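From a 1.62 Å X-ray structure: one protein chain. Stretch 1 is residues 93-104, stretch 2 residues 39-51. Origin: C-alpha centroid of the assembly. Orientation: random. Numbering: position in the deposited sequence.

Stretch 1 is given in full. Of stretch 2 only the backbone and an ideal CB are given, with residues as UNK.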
ATOM      1  N   ARG A  93      22.251  -2.410  10.453  1.00 42.77           N
ATOM      2  CA  ARG A  93      22.666  -2.871   9.135  1.00 43.96           C
ATOM      3  C   ARG A  93      22.077  -2.053   7.989  1.00 38.44           C
ATOM      4  O   ARG A  93      22.520  -2.223   6.848  1.00 42.40           O
ATOM      5  CB  ARG A  93      22.284  -4.342   8.953  1.00 42.61           C
ATOM      6  CG  ARG A  93      23.036  -5.297   9.865  1.00 48.99           C
ATOM      7  CD  ARG A  93      22.745  -6.735   9.489  1.00 50.68           C
ATOM      8  NE  ARG A  93      23.479  -7.162   8.301  1.00 55.29           N
ATOM      9  CZ  ARG A  93      22.983  -7.976   7.377  1.00 52.44           C
ATOM     10  NH1 ARG A  93      23.715  -8.319   6.325  1.00 54.82           N
ATOM     11  NH2 ARG A  93      21.748  -8.442   7.503  1.00 58.20           N
ATOM     12  N   LEU A  94      21.094  -1.184   8.256  1.00 41.98           N
ATOM     13  CA  LEU A  94      20.476  -0.412   7.178  1.00 37.05           C
ATOM     14  C   LEU A  94      21.498   0.481   6.493  1.00 40.17           C
ATOM     15  O   LEU A  94      21.437   0.693   5.276  1.00 37.63           O
ATOM     16  CB  LEU A  94      19.325   0.431   7.724  1.00 32.13           C
ATOM     17  CG  LEU A  94      18.174  -0.364   8.316  1.00 34.38           C
ATOM     18  CD1 LEU A  94      17.268   0.543   9.120  1.00 39.58           C
ATOM     19  CD2 LEU A  94      17.405  -1.034   7.192  1.00 33.30           C
ATOM     20  N   GLU A  95      22.450   1.005   7.268  1.00 39.58           N
ATOM     21  CA  GLU A  95      23.505   1.851   6.726  1.00 41.64           C
ATOM     22  C   GLU A  95      24.316   1.142   5.654  1.00 40.85           C
ATOM     23  O   GLU A  95      24.821   1.790   4.730  1.00 43.05           O
ATOM     24  CB  GLU A  95      24.413   2.297   7.871  1.00 53.93           C
ATOM     25  CG  GLU A  95      25.424   3.377   7.552  1.00 58.62           C
ATOM     26  CD  GLU A  95      26.200   3.783   8.793  1.00 68.07           C
ATOM     27  OE1 GLU A  95      25.569   3.890   9.870  1.00 67.81           O
ATOM     28  OE2 GLU A  95      27.433   3.978   8.700  1.00 72.15           O
ATOM     29  N   ASP A  96      24.460  -0.180   5.758  1.00 43.30           N
ATOM     30  CA  ASP A  96      25.421  -0.906   4.936  1.00 45.86           C
ATOM     31  C   ASP A  96      24.812  -1.587   3.719  1.00 47.07           C
ATOM     32  O   ASP A  96      25.535  -1.837   2.748  1.00 49.28           O
ATOM     33  CB  ASP A  96      26.146  -1.965   5.781  1.00 52.82           C
ATOM     34  CG  ASP A  96      26.860  -1.370   6.988  1.00 57.44           C
ATOM     35  OD1 ASP A  96      26.765  -1.966   8.082  1.00 58.52           O
ATOM     36  OD2 ASP A  96      27.520  -0.316   6.843  1.00 56.89           O
ATOM     37  N   LEU A  97      23.518  -1.899   3.740  1.00 37.09           N
ATOM     38  CA  LEU A  97      22.879  -2.571   2.623  1.00 36.54           C
ATOM     39  C   LEU A  97      22.401  -1.537   1.608  1.00 33.00           C
ATOM     40  O   LEU A  97      22.087  -0.399   1.966  1.00 34.21           O
ATOM     41  CB  LEU A  97      21.702  -3.421   3.106  1.00 37.83           C
ATOM     42  CG  LEU A  97      22.054  -4.608   4.007  1.00 42.18           C
ATOM     43  CD1 LEU A  97      20.981  -4.820   5.067  1.00 38.40           C
ATOM     44  CD2 LEU A  97      22.227  -5.854   3.153  1.00 49.50           C
ATOM     45  N   LYS A  98      22.381  -1.940   0.339  1.00 32.81           N
ATOM     46  CA  LYS A  98      21.991  -1.089  -0.779  1.00 34.24           C
ATOM     47  C   LYS A  98      20.601  -1.470  -1.268  1.00 32.69           C
ATOM     48  O   LYS A  98      20.172  -2.616  -1.126  1.00 30.93           O
ATOM     49  CB  LYS A  98      22.972  -1.214  -1.947  1.00 36.60           C
ATOM     50  CG  LYS A  98      24.429  -0.953  -1.601  1.00 40.04           C
ATOM     51  CD  LYS A  98      24.561   0.321  -0.808  1.00 35.26           C
ATOM     52  CE  LYS A  98      25.928   0.950  -1.005  1.00 46.56           C
ATOM     53  NZ  LYS A  98      25.965   2.262  -0.309  1.00 49.30           N
ATOM     54  N   VAL A  99      19.912  -0.504  -1.883  1.00 29.41           N
ATOM     55  CA  VAL A  99      18.544  -0.767  -2.336  1.00 28.38           C
ATOM     56  C   VAL A  99      18.513  -1.922  -3.330  1.00 27.84           C
ATOM     57  O   VAL A  99      17.579  -2.735  -3.330  1.00 30.82           O
ATOM     58  CB  VAL A  99      17.908   0.506  -2.931  1.00 28.14           C
ATOM     59  CG1 VAL A  99      17.622   1.524  -1.833  1.00 28.40           C
ATOM     60  CG2 VAL A  99      18.788   1.101  -4.035  1.00 30.89           C
ATOM     61  N   GLU A 100      19.518  -2.012  -4.204  1.00 30.86           N
ATOM     62  CA  GLU A 100      19.477  -3.067  -5.209  1.00 35.20           C
ATOM     63  C   GLU A 100      19.626  -4.449  -4.586  1.00 35.39           C
ATOM     64  O   GLU A 100      19.273  -5.447  -5.229  1.00 38.86           O
ATOM     65  CB  GLU A 100      20.557  -2.832  -6.265  1.00 34.31           C
ATOM     66  CG  GLU A 100      21.960  -2.800  -5.692  1.00 35.55           C
ATOM     67  CD  GLU A 100      22.449  -1.394  -5.392  1.00 36.31           C
ATOM     68  OE1 GLU A 100      21.627  -0.500  -5.092  1.00 34.92           O
ATOM     69  OE2 GLU A 100      23.677  -1.178  -5.449  1.00 41.63           O
ATOM     70  N   ASP A 101      20.112  -4.513  -3.343  1.00 36.09           N
ATOM     71  CA  ASP A 101      20.261  -5.782  -2.632  1.00 38.87           C
ATOM     72  C   ASP A 101      18.917  -6.389  -2.257  1.00 42.63           C
ATOM     73  O   ASP A 101      18.807  -7.616  -2.148  1.00 38.53           O
ATOM     74  CB  ASP A 101      21.097  -5.599  -1.357  1.00 40.51           C
ATOM     75  CG  ASP A 101      22.548  -5.195  -1.632  1.00 43.96           C
ATOM     76  OD1 ASP A 101      23.069  -5.499  -2.730  1.00 46.73           O
ATOM     77  OD2 ASP A 101      23.165  -4.583  -0.726  1.00 43.73           O
ATOM     78  N   VAL A 102      17.889  -5.565  -2.042  1.00 34.61           N
ATOM     79  CA  VAL A 102      16.611  -6.052  -1.545  1.00 31.32           C
ATOM     80  C   VAL A 102      15.447  -5.757  -2.478  1.00 31.17           C
ATOM     81  O   VAL A 102      14.365  -6.328  -2.286  1.00 31.06           O
ATOM     82  CB  VAL A 102      16.298  -5.498  -0.135  1.00 33.49           C
ATOM     83  CG1 VAL A 102      17.518  -5.608   0.762  1.00 32.60           C
ATOM     84  CG2 VAL A 102      15.817  -4.063  -0.213  1.00 33.82           C
ATOM     85  N   MET A 103      15.621  -4.898  -3.474  1.00 29.43           N
ATOM     86  CA  MET A 103      14.503  -4.495  -4.316  1.00 28.78           C
ATOM     87  C   MET A 103      13.963  -5.666  -5.135  1.00 31.73           C
ATOM     88  O   MET A 103      14.677  -6.626  -5.443  1.00 31.27           O
ATOM     89  CB  MET A 103      14.930  -3.372  -5.255  1.00 28.80           C
ATOM     90  CG  MET A 103      15.911  -3.831  -6.314  1.00 29.85           C
ATOM     91  SD  MET A 103      16.468  -2.470  -7.341  1.00 30.58           S
ATOM     92  CE  MET A 103      17.598  -3.300  -8.461  1.00 31.67           C
ATOM     93  N   GLN A 104      12.689  -5.566  -5.497  1.00 28.59           N
ATOM     94  CA  GLN A 104      12.042  -6.525  -6.383  1.00 30.18           C
ATOM     95  C   GLN A 104      12.401  -6.191  -7.829  1.00 35.48           C
ATOM     96  O   GLN A 104      12.204  -5.057  -8.278  1.00 32.53           O
ATOM     97  CB  GLN A 104      10.532  -6.488  -6.162  1.00 34.80           C
ATOM     98  CG  GLN A 104       9.666  -6.952  -7.321  1.00 37.28           C
ATOM     99  CD  GLN A 104       8.191  -6.882  -6.972  1.00 47.89           C
ATOM    100  OE1 GLN A 104       7.775  -7.355  -5.913  1.00 57.41           O
ATOM    101  NE2 GLN A 104       7.394  -6.276  -7.848  1.00 48.56           N
ATOM    102  N   UNK A  39      11.340   8.330  -5.647  1.00 27.35           N
ATOM    103  CA  UNK A  39      12.149   7.192  -6.055  1.00 24.66           C
ATOM    104  C   UNK A  39      13.437   7.176  -5.248  1.00 26.36           C
ATOM    105  O   UNK A  39      13.792   8.151  -4.583  1.00 28.27           O
ATOM    106  CB  UNK A  39      12.448   7.240  -7.555  1.00 24.66           C
ATOM    107  N   UNK A  40      14.135   6.046  -5.314  1.00 24.25           N
ATOM    108  CA  UNK A  40      15.506   5.952  -4.838  1.00 25.66           C
ATOM    109  C   UNK A  40      16.380   5.543  -6.020  1.00 25.80           C
ATOM    110  O   UNK A  40      15.886   5.185  -7.094  1.00 26.90           O
ATOM    111  CB  UNK A  40      15.631   4.959  -3.680  1.00 25.66           C
ATOM    112  N   UNK A  41      17.692   5.611  -5.812  1.00 28.13           N
ATOM    113  CA  UNK A  41      18.673   5.329  -6.851  1.00 27.23           C
ATOM    114  C   UNK A  41      19.495   4.103  -6.476  1.00 29.47           C
ATOM    115  O   UNK A  41      19.748   3.855  -5.293  1.00 29.38           O
ATOM    116  CB  UNK A  41      19.585   6.537  -7.077  1.00 27.23           C
ATOM    117  N   UNK A  42      19.927   3.341  -7.489  1.00 28.61           N
ATOM    118  CA  UNK A  42      20.906   2.289  -7.235  1.00 32.98           C
ATOM    119  C   UNK A  42      22.068   2.850  -6.426  1.00 31.42           C
ATOM    120  O   UNK A  42      22.556   3.954  -6.690  1.00 34.76           O
ATOM    121  CB  UNK A  42      21.408   1.684  -8.547  1.00 32.98           C
ATOM    122  N   UNK A  43      22.509   2.088  -5.435  1.00 32.60           N
ATOM    123  CA  UNK A  43      23.585   2.520  -4.573  1.00 35.28           C
ATOM    124  C   UNK A  43      23.150   3.272  -3.333  1.00 33.80           C
ATOM    125  O   UNK A  43      23.949   3.406  -2.397  1.00 32.94           O
ATOM    126  CB  UNK A  43      24.546   3.400  -5.376  1.00 35.28           C
ATOM    127  N   UNK A  44      21.909   3.767  -3.289  1.00 29.64           N
ATOM    128  CA  UNK A  44      21.369   4.302  -2.044  1.00 29.21           C
ATOM    129  C   UNK A  44      21.341   3.207  -0.986  1.00 28.69           C
ATOM    130  O   UNK A  44      21.077   2.043  -1.293  1.00 31.06           O
ATOM    131  CB  UNK A  44      19.968   4.879  -2.260  1.00 29.21           C
ATOM    132  N   UNK A  45      21.611   3.575   0.265  1.00 29.47           N
ATOM    133  CA  UNK A  45      21.490   2.579   1.315  1.00 30.05           C
ATOM    134  C   UNK A  45      20.038   2.483   1.782  1.00 32.36           C
ATOM    135  O   UNK A  45      19.172   3.270   1.383  1.00 30.27           O
ATOM    136  CB  UNK A  45      22.413   2.918   2.487  1.00 30.05           C
ATOM    137  N   UNK A  46      19.772   1.476   2.621  1.00 31.58           N
ATOM    138  CA  UNK A  46      18.397   1.195   3.043  1.00 30.54           C
ATOM    139  C   UNK A  46      17.879   2.187   4.074  1.00 31.33           C
ATOM    140  O   UNK A  46      16.661   2.367   4.193  1.00 30.47           O
ATOM    141  CB  UNK A  46      18.307  -0.222   3.614  1.00 30.54           C
ATOM    142  N   UNK A  47      18.766   2.820   4.844  1.00 32.08           N
ATOM    143  CA  UNK A  47      18.311   3.878   5.738  1.00 31.21           C
ATOM    144  C   UNK A  47      17.758   5.054   4.941  1.00 32.44           C
ATOM    145  O   UNK A  47      16.688   5.585   5.264  1.00 35.77           O
ATOM    146  CB  UNK A  47      19.453   4.341   6.645  1.00 31.21           C
ATOM    147  N   UNK A  48      18.451   5.444   3.864  1.00 32.37           N
ATOM    148  CA  UNK A  48      17.935   6.504   3.004  1.00 34.31           C
ATOM    149  C   UNK A  48      16.599   6.104   2.383  1.00 30.04           C
ATOM    150  O   UNK A  48      15.650   6.897   2.366  1.00 32.03           O
ATOM    151  CB  UNK A  48      18.947   6.839   1.907  1.00 34.31           C
ATOM    152  N   UNK A  49      16.503   4.868   1.888  1.00 29.92           N
ATOM    153  CA  UNK A  49      15.254   4.411   1.277  1.00 27.18           C
ATOM    154  C   UNK A  49      14.099   4.442   2.271  1.00 29.68           C
ATOM    155  O   UNK A  49      12.967   4.793   1.913  1.00 27.22           O
ATOM    156  CB  UNK A  49      15.423   2.996   0.721  1.00 27.18           C
ATOM    157  N   UNK A  50      14.361   4.062   3.526  1.00 29.56           N
ATOM    158  CA  UNK A  50      13.304   4.073   4.530  1.00 28.55           C
ATOM    159  C   UNK A  50      12.789   5.488   4.761  1.00 28.37           C
ATOM    160  O   UNK A  50      11.581   5.706   4.934  1.00 30.55           O
ATOM    161  CB  UNK A  50      13.809   3.473   5.844  1.00 28.55           C
ATOM    162  N   UNK A  51      13.697   6.463   4.757  1.00 30.78           N
ATOM    163  CA  UNK A  51      13.295   7.855   4.909  1.00 34.05           C
ATOM    164  C   UNK A  51      12.415   8.297   3.748  1.00 30.47           C
ATOM    165  O   UNK A  51      11.345   8.878   3.955  1.00 33.07           O
ATOM    166  CB  UNK A  51      14.526   8.758   5.013  1.00 34.05           C
TER

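Position 39 has nothing of stretch 1 within 5.5 Å of its ideal CB, so stretch 1 sets no preference there; the same holds at positions 48 and 51. They are His39, His48 and Leu51.

Position 40 is extended, and its CB points toward stretch 1, 4.4 Å from Val99 CG1. A modest apolar side chain suits it, beta-branched ones especially. It is Val40, whose CG2 lies 4.0 Å from Val99 CG1.

Position 41 is also extended, but its CB points away. Many side chains would do. It is Gln41, which opens a type II turn that ends at position 44.

Position 42 points sideways. Its CB is 4.1 Å from Glu100 OE1, and the Met103 methyl lies further along. A polar group could meet the carboxylate; a longer apolar chain could reach the methyl. It is Leu42. Its CD2 lies 3.7 Å from Glu100 CB and 3.8 Å from Met103 CE.

Position 43 has phi/psi of 91/-17. A CB here would be jammed against the preceding carbonyl O, so glycine is called for. It is Gly43. Its N donates to Glu100 OE1 at 2.8 Å, nearly straight, and its O accepts from Lys98 NZ at 3.1 Å.

Position 44 closes the turn. Its O accepts from Val99 N at 2.9 Å. The CB points sideways, 4.1 Å from Val99 CG1, so small or polar residues fit. It is Asn44. Its side chain leads away from stretch 1, and OD1 accepts from Gln41 N at 2.9 Å.

Position 45 precedes a helix, and its backbone forms a single bridge with Lys98. The CB lies among the carbonyls of Leu94, Glu95 and Leu97. Asn, Asp, Ser or Thr could cap the helix. It is Asn45, and OD1 accepts from the N of position 48 at 2.8 Å.

Position 46 points toward stretch 1, where Leu94, Leu97, Val99 and Val102 offer an apolar pocket. A large aliphatic residue suits it. It is Leu46. CD1 lies 3.6 Å from Leu97 CB and 3.9 Å from Val102 CG1. Its N makes weak bonds to Leu97 O (3.1 Å) and Leu94 O (3.2 Å).

Position 47 points sideways, with CB 4.1 Å from Leu94 CB. Several helix formers fit. It is Glu47; its N bonds weakly to Leu94 O at 3.4 Å.

Position 49 has its CB just 3.7 Å from Val99 CG1, which favours a small residue. It is Ala49.

Position 50 points toward stretch 1. A long apolar chain could reach Leu94. It is Leu50, CD2 to Leu94 CD1 3.9 Å.

Stretch 2 39-51: HVQLGNNLEHALL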
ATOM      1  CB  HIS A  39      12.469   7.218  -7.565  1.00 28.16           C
ATOM      2  CG  HIS A  39      13.401   8.317  -7.979  1.00 27.88           C
ATOM      3  ND1 HIS A  39      12.958   9.505  -8.521  1.00 31.41           N
ATOM      4  CD2 HIS A  39      14.753   8.400  -7.951  1.00 28.69           C
ATOM      5  CE1 HIS A  39      13.996  10.273  -8.806  1.00 31.70           C
ATOM      6  NE2 HIS A  39      15.099   9.626  -8.470  1.00 29.12           N
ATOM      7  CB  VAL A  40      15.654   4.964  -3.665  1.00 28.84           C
ATOM      8  CG1 VAL A  40      15.004   5.538  -2.424  1.00 30.61           C
ATOM      9  CG2 VAL A  40      15.025   3.632  -4.021  1.00 27.50           C
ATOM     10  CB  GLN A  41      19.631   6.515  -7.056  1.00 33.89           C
ATOM     11  CG  GLN A  41      18.975   7.837  -7.401  1.00 37.13           C
ATOM     12  CD  GLN A  41      19.910   9.007  -7.162  1.00 45.13           C
ATOM     13  OE1 GLN A  41      19.808  10.049  -7.810  1.00 49.10           O
ATOM     14  NE2 GLN A  41      20.839   8.837  -6.225  1.00 51.00           N
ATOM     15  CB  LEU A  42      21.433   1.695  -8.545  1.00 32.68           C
ATOM     16  CG  LEU A  42      20.436   1.014  -9.473  1.00 29.81           C
ATOM     17  CD1 LEU A  42      21.084   0.689 -10.819  1.00 30.41           C
ATOM     18  CD2 LEU A  42      19.863  -0.244  -8.836  1.00 29.88           C
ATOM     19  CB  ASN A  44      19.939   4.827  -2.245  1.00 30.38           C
ATOM     20  CG  ASN A  44      19.884   6.188  -2.920  1.00 36.26           C
ATOM     21  OD1 ASN A  44      18.817   6.622  -3.358  1.00 33.38           O
ATOM     22  ND2 ASN A  44      21.023   6.869  -2.998  1.00 38.33           N
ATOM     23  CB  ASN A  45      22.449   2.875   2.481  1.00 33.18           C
ATOM     24  CG  ASN A  45      22.108   4.145   3.236  1.00 35.86           C
ATOM     25  OD1 ASN A  45      20.976   4.358   3.661  1.00 34.95           O
ATOM     26  ND2 ASN A  45      23.119   4.983   3.450  1.00 45.14           N
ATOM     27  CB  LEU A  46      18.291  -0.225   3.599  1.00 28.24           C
ATOM     28  CG  LEU A  46      18.663  -1.361   2.647  1.00 28.67           C
ATOM     29  CD1 LEU A  46      18.226  -2.691   3.233  1.00 31.34           C
ATOM     30  CD2 LEU A  46      18.064  -1.154   1.255  1.00 28.09           C
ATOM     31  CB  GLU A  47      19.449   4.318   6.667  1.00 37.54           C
ATOM     32  CG  GLU A  47      19.158   5.613   7.431  1.00 42.11           C
ATOM     33  CD  GLU A  47      19.389   5.500   8.931  1.00 53.91           C
ATOM     34  OE1 GLU A  47      20.187   4.634   9.351  1.00 53.00           O
ATOM     35  OE2 GLU A  47      18.774   6.285   9.690  1.00 55.89           O
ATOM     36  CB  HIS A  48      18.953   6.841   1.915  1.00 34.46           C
ATOM     37  CG  HIS A  48      18.509   7.942   1.003  1.00 37.31           C
ATOM     38  ND1 HIS A  48      18.071   7.715  -0.284  1.00 39.90           N
ATOM     39  CD2 HIS A  48      18.410   9.277   1.204  1.00 42.11           C
ATOM     40  CE1 HIS A  48      17.735   8.864  -0.843  1.00 38.71           C
ATOM     41  NE2 HIS A  48      17.936   9.828   0.038  1.00 43.94           N
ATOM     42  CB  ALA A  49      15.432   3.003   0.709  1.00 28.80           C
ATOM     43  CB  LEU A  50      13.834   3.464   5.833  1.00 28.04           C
ATOM     44  CG  LEU A  50      12.969   2.488   6.619  1.00 40.07           C
ATOM     45  CD1 LEU A  50      12.300   1.429   5.737  1.00 33.87           C
ATOM     46  CD2 LEU A  50      13.842   1.831   7.693  1.00 36.49           C
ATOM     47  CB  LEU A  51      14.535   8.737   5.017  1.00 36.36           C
ATOM     48  CG  LEU A  51      14.356  10.252   4.993  1.00 42.62           C
ATOM     49  CD1 LEU A  51      13.635  10.715   6.247  1.00 42.58           C
ATOM     50  CD2 LEU A  51      15.722  10.918   4.871  1.00 44.77           C
TER
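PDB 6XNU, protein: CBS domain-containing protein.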